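Local structure of biotin protein ligase-like protein of unknown function (Silicibacter sp., 3BFM) at residues A[91-96]-A[229-234]. The protein is of unknown function but resembles biotin protein ligases. Residues are numbered along the deposited sequence; the frame is centred on the assembly and turned at random.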
ATOM      1  N   LEU A  91      -3.332 -23.810  10.346  1.00 20.99           N
ATOM      2  CA  LEU A  91      -4.458 -22.972   9.983  1.00 16.29           C
ATOM      3  C   LEU A  91      -5.707 -23.796   9.761  1.00 22.14           C
ATOM      4  O   LEU A  91      -5.715 -24.710   8.933  1.00 25.72           O
ATOM      5  CB  LEU A  91      -4.131 -22.189   8.704  1.00 17.40           C
ATOM      6  CG  LEU A  91      -2.868 -21.315   8.674  1.00 18.46           C
ATOM      7  CD1 LEU A  91      -2.606 -20.782   7.222  1.00 16.27           C
ATOM      8  CD2 LEU A  91      -2.966 -20.172   9.720  1.00 19.28           C
ATOM      9  N   ASP A  92      -6.772 -23.492  10.483  1.00 20.18           N
ATOM     10  CA  ASP A  92      -8.044 -24.112  10.185  1.00 18.31           C
ATOM     11  C   ASP A  92      -8.722 -23.428   8.977  1.00 20.79           C
ATOM     12  O   ASP A  92      -8.604 -22.211   8.723  1.00 17.72           O
ATOM     13  CB  ASP A  92      -8.950 -24.084  11.414  1.00 18.66           C
ATOM     14  CG  ASP A  92     -10.136 -25.020  11.311  1.00 29.43           C
ATOM     15  OD1 ASP A  92     -10.949 -24.862  10.368  1.00 28.40           O
ATOM     16  OD2 ASP A  92     -10.267 -25.894  12.218  1.00 29.54           O
ATOM     17  N   TRP A  93      -9.489 -24.225   8.232  1.00 20.48           N
ATOM     18  CA  TRP A  93     -10.208 -23.709   7.078  1.00 18.38           C
ATOM     19  C   TRP A  93     -11.099 -22.516   7.464  1.00 17.12           C
ATOM     20  O   TRP A  93     -11.233 -21.544   6.703  1.00 19.08           O
ATOM     21  CB  TRP A  93     -11.057 -24.846   6.499  1.00 19.72           C
ATOM     22  CG  TRP A  93     -11.907 -24.457   5.377  1.00 21.26           C
ATOM     23  CD1 TRP A  93     -11.554 -24.331   4.082  1.00 20.30           C
ATOM     24  CD2 TRP A  93     -13.296 -24.140   5.454  1.00 20.88           C
ATOM     25  NE1 TRP A  93     -12.631 -23.929   3.338  1.00 19.18           N
ATOM     26  CE2 TRP A  93     -13.717 -23.788   4.160  1.00 20.50           C
ATOM     27  CE3 TRP A  93     -14.204 -24.074   6.494  1.00 19.76           C
ATOM     28  CZ2 TRP A  93     -15.030 -23.424   3.882  1.00 21.10           C
ATOM     29  CZ3 TRP A  93     -15.491 -23.703   6.233  1.00 21.60           C
ATOM     30  CH2 TRP A  93     -15.901 -23.388   4.941  1.00 21.02           C
ATOM     31  N   ASN A  94     -11.695 -22.608   8.643  1.00 17.39           N
ATOM     32  CA  ASN A  94     -12.634 -21.575   9.164  1.00 18.17           C
ATOM     33  C   ASN A  94     -11.979 -20.355   9.764  1.00 17.59           C
ATOM     34  O   ASN A  94     -12.666 -19.449  10.230  1.00 20.00           O
ATOM     35  CB  ASN A  94     -13.643 -22.158  10.140  1.00 20.20           C
ATOM     36  CG  ASN A  94     -13.035 -22.616  11.473  1.00 19.12           C
ATOM     37  OD1 ASN A  94     -11.906 -22.262  11.858  1.00 21.53           O
ATOM     38  ND2 ASN A  94     -13.775 -23.483  12.154  1.00 24.83           N
ATOM     39  N   GLY A  95     -10.658 -20.330   9.749  1.00 16.72           N
ATOM     40  CA  GLY A  95      -9.920 -19.198  10.287  1.00 16.08           C
ATOM     41  C   GLY A  95      -9.307 -19.391  11.667  1.00 16.71           C
ATOM     42  O   GLY A  95      -8.485 -18.558  12.088  1.00 20.11           O
ATOM     43  N   ALA A  96      -9.691 -20.434  12.387  1.00 17.33           N
ATOM     44  CA  ALA A  96      -9.082 -20.716  13.671  1.00 18.24           C
ATOM     45  C   ALA A  96      -7.591 -20.972  13.554  1.00 18.85           C
ATOM     46  O   ALA A  96      -7.085 -21.476  12.522  1.00 18.57           O
ATOM     47  CB  ALA A  96      -9.775 -21.889  14.373  1.00 15.40           C
ATOM     48  N   THR A 229     -17.356 -18.397   1.778  1.00 21.83           N
ATOM     49  CA  THR A 229     -18.332 -17.351   2.140  1.00 20.05           C
ATOM     50  C   THR A 229     -19.174 -17.669   3.389  1.00 21.80           C
ATOM     51  O   THR A 229     -19.610 -16.734   4.100  1.00 21.49           O
ATOM     52  CB  THR A 229     -19.238 -16.964   0.946  1.00 21.52           C
ATOM     53  OG1 THR A 229     -19.827 -18.141   0.401  1.00 21.48           O
ATOM     54  CG2 THR A 229     -18.447 -16.330  -0.158  1.00 20.77           C
ATOM     55  N   THR A 230     -19.336 -18.956   3.718  1.00 23.68           N
ATOM     56  CA  THR A 230     -20.047 -19.369   4.909  1.00 23.55           C
ATOM     57  C   THR A 230     -19.415 -18.906   6.235  1.00 22.51           C
ATOM     58  O   THR A 230     -20.101 -18.871   7.245  1.00 21.03           O
ATOM     59  CB  THR A 230     -20.290 -20.910   4.965  1.00 23.94           C
ATOM     60  OG1 THR A 230     -19.049 -21.584   5.145  1.00 22.10           O
ATOM     61  CG2 THR A 230     -20.986 -21.386   3.692  1.00 26.47           C
ATOM     62  N   VAL A 231     -18.133 -18.540   6.236  1.00 21.31           N
ATOM     63  CA  VAL A 231     -17.455 -18.118   7.473  1.00 20.01           C
ATOM     64  C   VAL A 231     -17.475 -16.601   7.646  1.00 19.39           C
ATOM     65  O   VAL A 231     -16.979 -16.095   8.631  1.00 19.18           O
ATOM     66  CB  VAL A 231     -15.993 -18.662   7.547  1.00 22.84           C
ATOM     67  CG1 VAL A 231     -15.944 -20.167   7.162  1.00 24.27           C
ATOM     68  CG2 VAL A 231     -15.087 -17.888   6.640  1.00 19.98           C
ATOM     69  N   LEU A 232     -18.052 -15.880   6.694  1.00 18.65           N
ATOM     70  CA  LEU A 232     -18.224 -14.443   6.829  1.00 19.11           C
ATOM     71  C   LEU A 232     -18.975 -14.083   8.089  1.00 20.96           C
ATOM     72  O   LEU A 232     -20.025 -14.657   8.399  1.00 23.49           O
ATOM     73  CB  LEU A 232     -18.934 -13.851   5.612  1.00 20.13           C
ATOM     74  CG  LEU A 232     -18.130 -13.654   4.342  1.00 19.74           C
ATOM     75  CD1 LEU A 232     -19.086 -13.319   3.211  1.00 18.76           C
ATOM     76  CD2 LEU A 232     -17.076 -12.541   4.470  1.00 17.81           C
ATOM     77  N   VAL A 233     -18.426 -13.133   8.832  1.00 21.58           N
ATOM     78  CA  VAL A 233     -19.047 -12.652  10.063  1.00 24.85           C
ATOM     79  C   VAL A 233     -20.267 -11.833   9.668  1.00 30.16           C
ATOM     80  O   VAL A 233     -20.147 -10.898   8.866  1.00 32.59           O
ATOM     81  CB  VAL A 233     -18.104 -11.785  10.892  1.00 25.43           C
ATOM     82  CG1 VAL A 233     -18.849 -11.162  12.082  1.00 25.98           C
ATOM     83  CG2 VAL A 233     -16.944 -12.635  11.393  1.00 22.74           C
ATOM     84  N   GLN A 234     -21.421 -12.210  10.205  1.00 33.06           N
ATOM     85  CA  GLN A 234     -22.703 -11.610   9.819  1.00 36.49           C
ATOM     86  C   GLN A 234     -23.013 -10.443  10.714  1.00 37.09           C
ATOM     87  O   GLN A 234     -23.088 -10.621  11.926  1.00 39.41           O
ATOM     88  CB  GLN A 234     -23.835 -12.635   9.959  1.00 38.96           C
ATOM     89  CG  GLN A 234     -23.602 -13.975   9.248  1.00 38.78           C
TER
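A chi1 of 176° at Trp93 sets CG opposite the backbone N and extends the indole toward residues 229-234, presenting the far end of its six-membered ring to Thr230 and Val231. Val231 answers with CG1, which is set beside the backbone N by a chi1 of -46° and approaches the ring obliquely, 3.7 Å from CZ3 of Trp93. Thr230 comes in at the edge: its OG1 sits near the indole plane, 3.6 Å from CH2 of Trp93, while its hydroxyl donates a hydrogen bond to the carbonyl O of Pro227. The same methyl of Val231 also reaches the backbone of the neighbouring residue, CG1 lying 4.1 Å from CA of Asn94, whereas the amide of Asn94 turns back into its own loop.

That loop is a type I beta turn from Asp92 to Gly95, linking strands 89-91 and 96-99, and two consecutive Asx turns brace it. Asp92 OD1 takes the N-H of Asn94 on the anti side of the carboxylate at 2.9 Å in an almost straight bond, and Asn94 OD1 in turn accepts from the backbone N of Ala96 at 2.9 Å. A salt bridge from Asp92 to Arg197 ties the turn to strand 196-199, and the indole NE1 donates a hydrogen bond to the carbonyl O of Phe213. The turn lies in the part of the chain matching the biotin/lipoate ligase family; the 3-10 segment ending at Val231 follows strand 223-226 in the DUF4444 region.

No hydrogen bond joins the two segments: their meeting is a modest van der Waals one, apolar where CG1 of Val231 meets the indole, while the Thr230 hydroxyl at the ring edge spends its proton on Pro227 and not across the contact. The NE1 bond to Phe213 helps to fix the rotation of the buried indole, and the turn that carries it is held by polar bonds of its own.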